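Local coordinates for arylsulfatase (Pseudoalteromonas sp. MB47, PDB 7AJ0), which probably removes sulfate groups from the algal polysaccharide fucoidan, acting as a calcium-bearing sulfatase of the alkaline phosphatase clan and assembling as a hexamer, at residues Tyr422-Arg426 with Glu427-Ala431; Ala37-Lys40 with Leu41-Glu45. All blocks are in the same frame, centred on the assembly; numbering follows the deposited sequence.

Contact 1: residues Tyr422-Arg426 with Glu427-Ala431; sequences YMWSR and EDFTA
Ser425 and Asp428 close the turn of this hairpin with reciprocal backbone bonds: Ser425 N gives to Asp428 O (2.7 Å) and Asp428 N gives back to Ser425 O (2.8 Å). Between them Arg426, at phi 54°, and Glu427 form a type II' beta turn. Met423 N donates to Ala431 O (2.8 Å), and Met423 O accepts from Thr430 N at 3.1 Å and weakly from Ala431 N. Two residues thus face one, a classic beta bulge. The Thr430 hydroxyl is bonded to that of Thr348. On the face opposite Met423, Ser425, Asp428 and Ala431, Phe429, its ring swung anti to the backbone N (chi1 176°), sets CB over the six-membered ring of Trp424 in a CH-pi contact, 3.5 Å from its centroid. The Phe429 ring turns its edge to the indole's five-membered ring, an edge-to-face pair with planes at 65°, and its CE1 meets Tyr422 CD1 at 3.8 Å. Indole suits this place because it offers a broad apolar face and a donor, NE1, which bonds His499 on helix 489-505. Replacing Trp424 by a leucine would probably leave His499 NE2 without this partner and Phe429 without its aromatic platform. Arg426 NE is bonded to Val121 O.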
ATOM      1  N   TYR A 422      25.474  -6.856 -16.967  1.00 22.47           N
ATOM      2  CA  TYR A 422      24.342  -7.773 -16.950  1.00 22.69           C
ATOM      3  C   TYR A 422      24.122  -8.273 -15.531  1.00 22.54           C
ATOM      4  O   TYR A 422      25.062  -8.728 -14.871  1.00 26.72           O
ATOM      5  CB  TYR A 422      24.577  -8.944 -17.902  1.00 23.07           C
ATOM      6  CG  TYR A 422      24.719  -8.503 -19.336  1.00 23.28           C
ATOM      7  CD1 TYR A 422      23.602  -8.232 -20.111  1.00 23.50           C
ATOM      8  CD2 TYR A 422      25.972  -8.343 -19.911  1.00 23.32           C
ATOM      9  CE1 TYR A 422      23.727  -7.818 -21.418  1.00 23.74           C
ATOM     10  CE2 TYR A 422      26.107  -7.937 -21.218  1.00 23.57           C
ATOM     11  CZ  TYR A 422      24.982  -7.673 -21.968  1.00 23.78           C
ATOM     12  OH  TYR A 422      25.109  -7.263 -23.274  1.00 28.71           O
ATOM     13  N   MET A 423      22.880  -8.194 -15.072  1.00 22.57           N
ATOM     14  CA  MET A 423      22.522  -8.461 -13.687  1.00 22.46           C
ATOM     15  C   MET A 423      21.650  -9.702 -13.621  1.00 22.81           C
ATOM     16  O   MET A 423      20.663  -9.813 -14.354  1.00 23.07           O
ATOM     17  CB  MET A 423      21.813  -7.243 -13.098  1.00 22.26           C
ATOM     18  CG  MET A 423      22.409  -5.941 -13.620  1.00 22.07           C
ATOM     19  SD  MET A 423      22.303  -4.554 -12.495  1.00 69.43           S
ATOM     20  CE  MET A 423      23.300  -3.363 -13.380  1.00 36.70           C
ATOM     21  N   TRP A 424      22.034 -10.638 -12.756  1.00 22.86           N
ATOM     22  CA  TRP A 424      21.338 -11.902 -12.598  1.00 23.25           C
ATOM     23  C   TRP A 424      21.015 -12.140 -11.132  1.00 23.22           C
ATOM     24  O   TRP A 424      21.803 -11.795 -10.247  1.00 22.95           O
ATOM     25  CB  TRP A 424      22.179 -13.078 -13.108  1.00 23.53           C
ATOM     26  CG  TRP A 424      22.336 -13.137 -14.585  1.00 23.73           C
ATOM     27  CD1 TRP A 424      23.124 -12.337 -15.354  1.00 23.53           C
ATOM     28  CD2 TRP A 424      21.702 -14.058 -15.480  1.00 24.23           C
ATOM     29  NE1 TRP A 424      23.019 -12.697 -16.676  1.00 23.87           N
ATOM     30  CE2 TRP A 424      22.149 -13.751 -16.779  1.00 24.30           C
ATOM     31  CE3 TRP A 424      20.796 -15.110 -15.310  1.00 24.67           C
ATOM     32  CZ2 TRP A 424      21.720 -14.454 -17.904  1.00 24.79           C
ATOM     33  CZ3 TRP A 424      20.372 -15.809 -16.427  1.00 25.16           C
ATOM     34  CH2 TRP A 424      20.837 -15.479 -17.706  1.00 25.21           C
ATOM     35  N   SER A 425      19.856 -12.738 -10.885  1.00 23.54           N
ATOM     36  CA  SER A 425      19.496 -13.290  -9.580  1.00 23.67           C
ATOM     37  C   SER A 425      19.595 -14.808  -9.739  1.00 24.14           C
ATOM     38  O   SER A 425      18.644 -15.467 -10.165  1.00 24.56           O
ATOM     39  CB  SER A 425      18.109 -12.849  -9.141  1.00 23.78           C
ATOM     40  OG  SER A 425      17.778 -13.412  -7.884  1.00 23.96           O
ATOM     41  N   ARG A 426      20.766 -15.356  -9.413  1.00 24.11           N
ATOM     42  CA  ARG A 426      21.050 -16.772  -9.642  1.00 29.04           C
ATOM     43  C   ARG A 426      20.782 -17.123 -11.100  1.00 24.88           C
ATOM     44  O   ARG A 426      21.497 -16.649 -11.989  1.00 24.68           O
ATOM     45  CB  ARG A 426      20.239 -17.633  -8.675  1.00 32.15           C
ATOM     46  CG  ARG A 426      20.576 -17.330  -7.220  1.00 26.61           C
ATOM     47  CD  ARG A 426      20.432 -18.535  -6.309  1.00 33.89           C
ATOM     48  NE  ARG A 426      21.179 -18.340  -5.067  1.00 45.60           N
ATOM     49  CZ  ARG A 426      20.720 -17.681  -4.006  1.00 46.84           C
ATOM     50  NH1 ARG A 426      21.478 -17.556  -2.923  1.00 48.51           N
ATOM     51  NH2 ARG A 426      19.504 -17.152  -4.024  1.00 33.74           N
ATOM     52  N   GLU A 427      19.767 -17.940 -11.367  1.00 25.63           N
ATOM     53  CA  GLU A 427      19.455 -18.352 -12.730  1.00 25.75           C
ATOM     54  C   GLU A 427      18.449 -17.435 -13.422  1.00 25.64           C
ATOM     55  O   GLU A 427      17.975 -17.771 -14.512  1.00 26.02           O
ATOM     56  CB  GLU A 427      18.925 -19.791 -12.739  1.00 26.46           C
ATOM     57  CG  GLU A 427      19.999 -20.854 -12.549  1.00 29.29           C
ATOM     58  CD  GLU A 427      19.944 -21.529 -11.188  1.00 53.77           C
ATOM     59  OE1 GLU A 427      19.111 -21.131 -10.344  1.00 53.44           O
ATOM     60  OE2 GLU A 427      20.738 -22.466 -10.966  1.00 61.25           O
ATOM     61  N   ASP A 428      18.123 -16.290 -12.827  1.00 25.20           N
ATOM     62  CA  ASP A 428      17.166 -15.347 -13.395  1.00 25.13           C
ATOM     63  C   ASP A 428      17.904 -14.111 -13.892  1.00 24.63           C
ATOM     64  O   ASP A 428      18.610 -13.454 -13.120  1.00 24.19           O
ATOM     65  CB  ASP A 428      16.108 -14.950 -12.364  1.00 25.11           C
ATOM     66  CG  ASP A 428      15.154 -16.080 -12.040  1.00 28.76           C
ATOM     67  OD1 ASP A 428      14.545 -16.640 -12.977  1.00 40.95           O
ATOM     68  OD2 ASP A 428      15.016 -16.410 -10.844  1.00 31.95           O
ATOM     69  N   PHE A 429      17.741 -13.802 -15.176  1.00 24.74           N
ATOM     70  CA  PHE A 429      18.236 -12.550 -15.735  1.00 24.84           C
ATOM     71  C   PHE A 429      17.203 -11.458 -15.477  1.00 24.23           C
ATOM     72  O   PHE A 429      16.064 -11.556 -15.943  1.00 26.10           O
ATOM     73  CB  PHE A 429      18.504 -12.696 -17.229  1.00 24.62           C
ATOM     74  CG  PHE A 429      18.918 -11.417 -17.896  1.00 24.32           C
ATOM     75  CD1 PHE A 429      20.218 -10.956 -17.790  1.00 28.22           C
ATOM     76  CD2 PHE A 429      18.009 -10.675 -18.628  1.00 31.30           C
ATOM     77  CE1 PHE A 429      20.603  -9.781 -18.401  1.00 23.77           C
ATOM     78  CE2 PHE A 429      18.389  -9.499 -19.243  1.00 34.37           C
ATOM     79  CZ  PHE A 429      19.688  -9.053 -19.130  1.00 23.91           C
ATOM     80  N   THR A 430      17.599 -10.419 -14.744  1.00 23.79           N
ATOM     81  CA  THR A 430      16.651  -9.418 -14.277  1.00 23.70           C
ATOM     82  C   THR A 430      16.865  -8.034 -14.866  1.00 23.46           C
ATOM     83  O   THR A 430      15.885  -7.323 -15.096  1.00 23.59           O
ATOM     84  CB  THR A 430      16.706  -9.308 -12.745  1.00 23.48           C
ATOM     85  OG1 THR A 430      18.015  -8.888 -12.336  1.00 23.08           O
ATOM     86  CG2 THR A 430      16.389 -10.651 -12.099  1.00 23.78           C
ATOM     87  N   ALA A 431      18.104  -7.628 -15.120  1.00 23.18           N
ATOM     88  CA  ALA A 431      18.338  -6.260 -15.554  1.00 22.99           C
ATOM     89  C   ALA A 431      19.711  -6.142 -16.192  1.00 22.84           C
ATOM     90  O   ALA A 431      20.561  -7.023 -16.056  1.00 22.82           O
ATOM     91  CB  ALA A 431      18.215  -5.279 -14.379  1.00 22.72           C
TER

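Contact 2: residues Ala37-Lys40 with Leu41-Glu45; sequences AVSK and LKNLE
Ala37, Val38, Ser39 and Lys40 each offer their carbonyl oxygen to the N-H four residues on, in alpha-helical fashion, with bonds from Leu41 N to Ala37 O (3.0 Å) through Leu44 N to Lys40 O (3.1 Å). Side chains of the following turn lie against the same carbonyls. Leu41 brings CG to 3.4 Å from Ala37 O; one helical turn apart, Ala37 and Leu41 face the same neighbour, Thr406. Asn43 has its CG anti to its own carbonyl carbon (chi1 -61°), which swings the amide back along the helix until CG is 3.2 Å from Ser39 O. Asn43 ND2 lies 3.7 Å from Ser39 OG, a loose approach of two short polar side chains. Lys42 rests its CB on Val38 O (3.3 Å), while the rest of its chain, straight as far as CE and kinked before the amine, leads outward, as befits an exposed lysine. Lys40 is used differently: its long, straight chain delivers NZ to the carbonyl oxygens of Leu410 and Met364, bonding to both. Helix 31-48 thereby lies against the body of the subunit, with Leu41 touching helices 377-387 and 406-409, and Leu44 packed on Trp361 and Met364 in a loop following strand 354-360.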
ATOM      1  N   ALA A  37      48.818   2.814 -21.099  1.00 26.77           N
ATOM      2  CA  ALA A  37      48.937   1.731 -20.129  1.00 26.47           C
ATOM      3  C   ALA A  37      50.132   0.837 -20.438  1.00 26.97           C
ATOM      4  O   ALA A  37      50.855   0.418 -19.526  1.00 26.99           O
ATOM      5  CB  ALA A  37      47.647   0.911 -20.103  1.00 25.96           C
ATOM      6  N   VAL A  38      50.353   0.528 -21.718  1.00 27.41           N
ATOM      7  CA  VAL A  38      51.479  -0.324 -22.089  1.00 27.96           C
ATOM      8  C   VAL A  38      52.796   0.344 -21.716  1.00 28.42           C
ATOM      9  O   VAL A  38      53.733  -0.314 -21.248  1.00 28.69           O
ATOM     10  CB  VAL A  38      51.422  -0.657 -23.592  1.00 28.42           C
ATOM     11  CG1 VAL A  38      52.738  -1.264 -24.053  1.00 29.14           C
ATOM     12  CG2 VAL A  38      50.267  -1.604 -23.883  1.00 28.05           C
ATOM     13  N   SER A  39      52.889   1.662 -21.913  1.00 28.58           N
ATOM     14  CA  SER A  39      54.120   2.373 -21.588  1.00 29.09           C
ATOM     15  C   SER A  39      54.356   2.416 -20.083  1.00 28.76           C
ATOM     16  O   SER A  39      55.485   2.218 -19.620  1.00 29.16           O
ATOM     17  CB  SER A  39      54.069   3.789 -22.160  1.00 29.65           C
ATOM     18  OG  SER A  39      55.127   4.579 -21.651  1.00 29.80           O
ATOM     19  N   LYS A  40      53.304   2.675 -19.304  1.00 28.10           N
ATOM     20  CA  LYS A  40      53.456   2.720 -17.854  1.00 27.80           C
ATOM     21  C   LYS A  40      53.874   1.365 -17.299  1.00 27.77           C
ATOM     22  O   LYS A  40      54.736   1.285 -16.417  1.00 27.96           O
ATOM     23  CB  LYS A  40      52.151   3.179 -17.207  1.00 27.13           C
ATOM     24  CG  LYS A  40      51.858   4.660 -17.366  1.00 27.21           C
ATOM     25  CD  LYS A  40      50.511   5.007 -16.756  1.00 26.57           C
ATOM     26  CE  LYS A  40      50.362   6.499 -16.551  1.00 26.70           C
ATOM     27  NZ  LYS A  40      49.069   6.832 -15.894  1.00 26.13           N
ATOM     28  N   LEU A  41      53.270   0.287 -17.801  1.00 27.57           N
ATOM     29  CA  LEU A  41      53.634  -1.045 -17.329  1.00 27.60           C
ATOM     30  C   LEU A  41      55.051  -1.409 -17.749  1.00 28.36           C
ATOM     31  O   LEU A  41      55.799  -2.009 -16.968  1.00 28.54           O
ATOM     32  CB  LEU A  41      52.634  -2.075 -17.854  1.00 27.30           C
ATOM     33  CG  LEU A  41      51.245  -2.048 -17.213  1.00 26.58           C
ATOM     34  CD1 LEU A  41      50.251  -2.843 -18.047  1.00 26.41           C
ATOM     35  CD2 LEU A  41      51.290  -2.587 -15.792  1.00 26.31           C
ATOM     36  N   LYS A  42      55.441  -1.051 -18.974  1.00 28.85           N
ATOM     37  CA  LYS A  42      56.782  -1.372 -19.454  1.00 29.64           C
ATOM     38  C   LYS A  42      57.845  -0.705 -18.591  1.00 29.95           C
ATOM     39  O   LYS A  42      58.787  -1.359 -18.130  1.00 30.34           O
ATOM     40  CB  LYS A  42      56.927  -0.944 -20.915  1.00 30.12           C
ATOM     41  CG  LYS A  42      58.273  -1.270 -21.549  1.00 31.02           C
ATOM     42  CD  LYS A  42      58.265  -0.922 -23.035  1.00 31.49           C
ATOM     43  CE  LYS A  42      59.389  -1.614 -23.797  1.00 32.42           C
ATOM     44  NZ  LYS A  42      60.728  -1.036 -23.502  1.00 49.41           N
ATOM     45  N   ASN A  43      57.703   0.602 -18.352  1.00 29.85           N
ATOM     46  CA  ASN A  43      58.694   1.321 -17.558  1.00 30.21           C
ATOM     47  C   ASN A  43      58.751   0.794 -16.131  1.00 29.89           C
ATOM     48  O   ASN A  43      59.832   0.700 -15.538  1.00 30.35           O
ATOM     49  CB  ASN A  43      58.383   2.819 -17.559  1.00 30.15           C
ATOM     50  CG  ASN A  43      58.412   3.421 -18.952  1.00 47.98           C
ATOM     51  OD1 ASN A  43      58.968   2.835 -19.884  1.00 50.70           O
ATOM     52  ND2 ASN A  43      57.818   4.600 -19.099  1.00 52.60           N
ATOM     53  N   LEU A  44      57.597   0.445 -15.559  1.00 29.15           N
ATOM     54  CA  LEU A  44      57.572  -0.037 -14.182  1.00 28.85           C
ATOM     55  C   LEU A  44      58.330  -1.353 -14.047  1.00 29.21           C
ATOM     56  O   LEU A  44      59.153  -1.517 -13.139  1.00 29.48           O
ATOM     57  CB  LEU A  44      56.126  -0.191 -13.714  1.00 28.04           C
ATOM     58  CG  LEU A  44      55.916  -0.694 -12.286  1.00 27.70           C
ATOM     59  CD1 LEU A  44      56.521   0.266 -11.274  1.00 27.87           C
ATOM     60  CD2 LEU A  44      54.431  -0.901 -12.010  1.00 26.97           C
ATOM     61  N   GLU A  45      58.070  -2.306 -14.946  1.00 31.75           N
ATOM     62  CA  GLU A  45      58.767  -3.585 -14.870  1.00 29.66           C
ATOM     63  C   GLU A  45      60.262  -3.425 -15.118  1.00 30.52           C
ATOM     64  O   GLU A  45      61.067  -4.174 -14.552  1.00 30.90           O
ATOM     65  CB  GLU A  45      58.166  -4.579 -15.865  1.00 29.62           C
ATOM     66  CG  GLU A  45      58.820  -5.955 -15.829  1.00 31.17           C
ATOM     67  CD  GLU A  45      57.946  -7.045 -16.425  1.00 58.39           C
ATOM     68  OE1 GLU A  45      56.820  -6.737 -16.874  1.00 39.83           O
ATOM     69  OE2 GLU A  45      58.384  -8.216 -16.441  1.00 59.07           O
TER

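In the fold
The two contacts lie far apart in one subunit, their centres 37 Å from each other and their nearest atoms about 23 Å apart. Contact 2 belongs to helix 31-48, just ahead of strand 53-59 of the large mixed sheet, its centre about 27 Å from the centre of the chain. Contact 1, its centre about 17 Å from that point, opens the four-stranded antiparallel sheet late in the chain. It is also the one nearer the metal: the Arg426 side chain is about 11 Å from the calcium ion held by Asp60, Asp61, Cys102, Asp325 and Asn326. Arg426 NH2 also makes a weak hydrogen bond to Thr463 O of a second subunit, whereas no other chain touches contact 2.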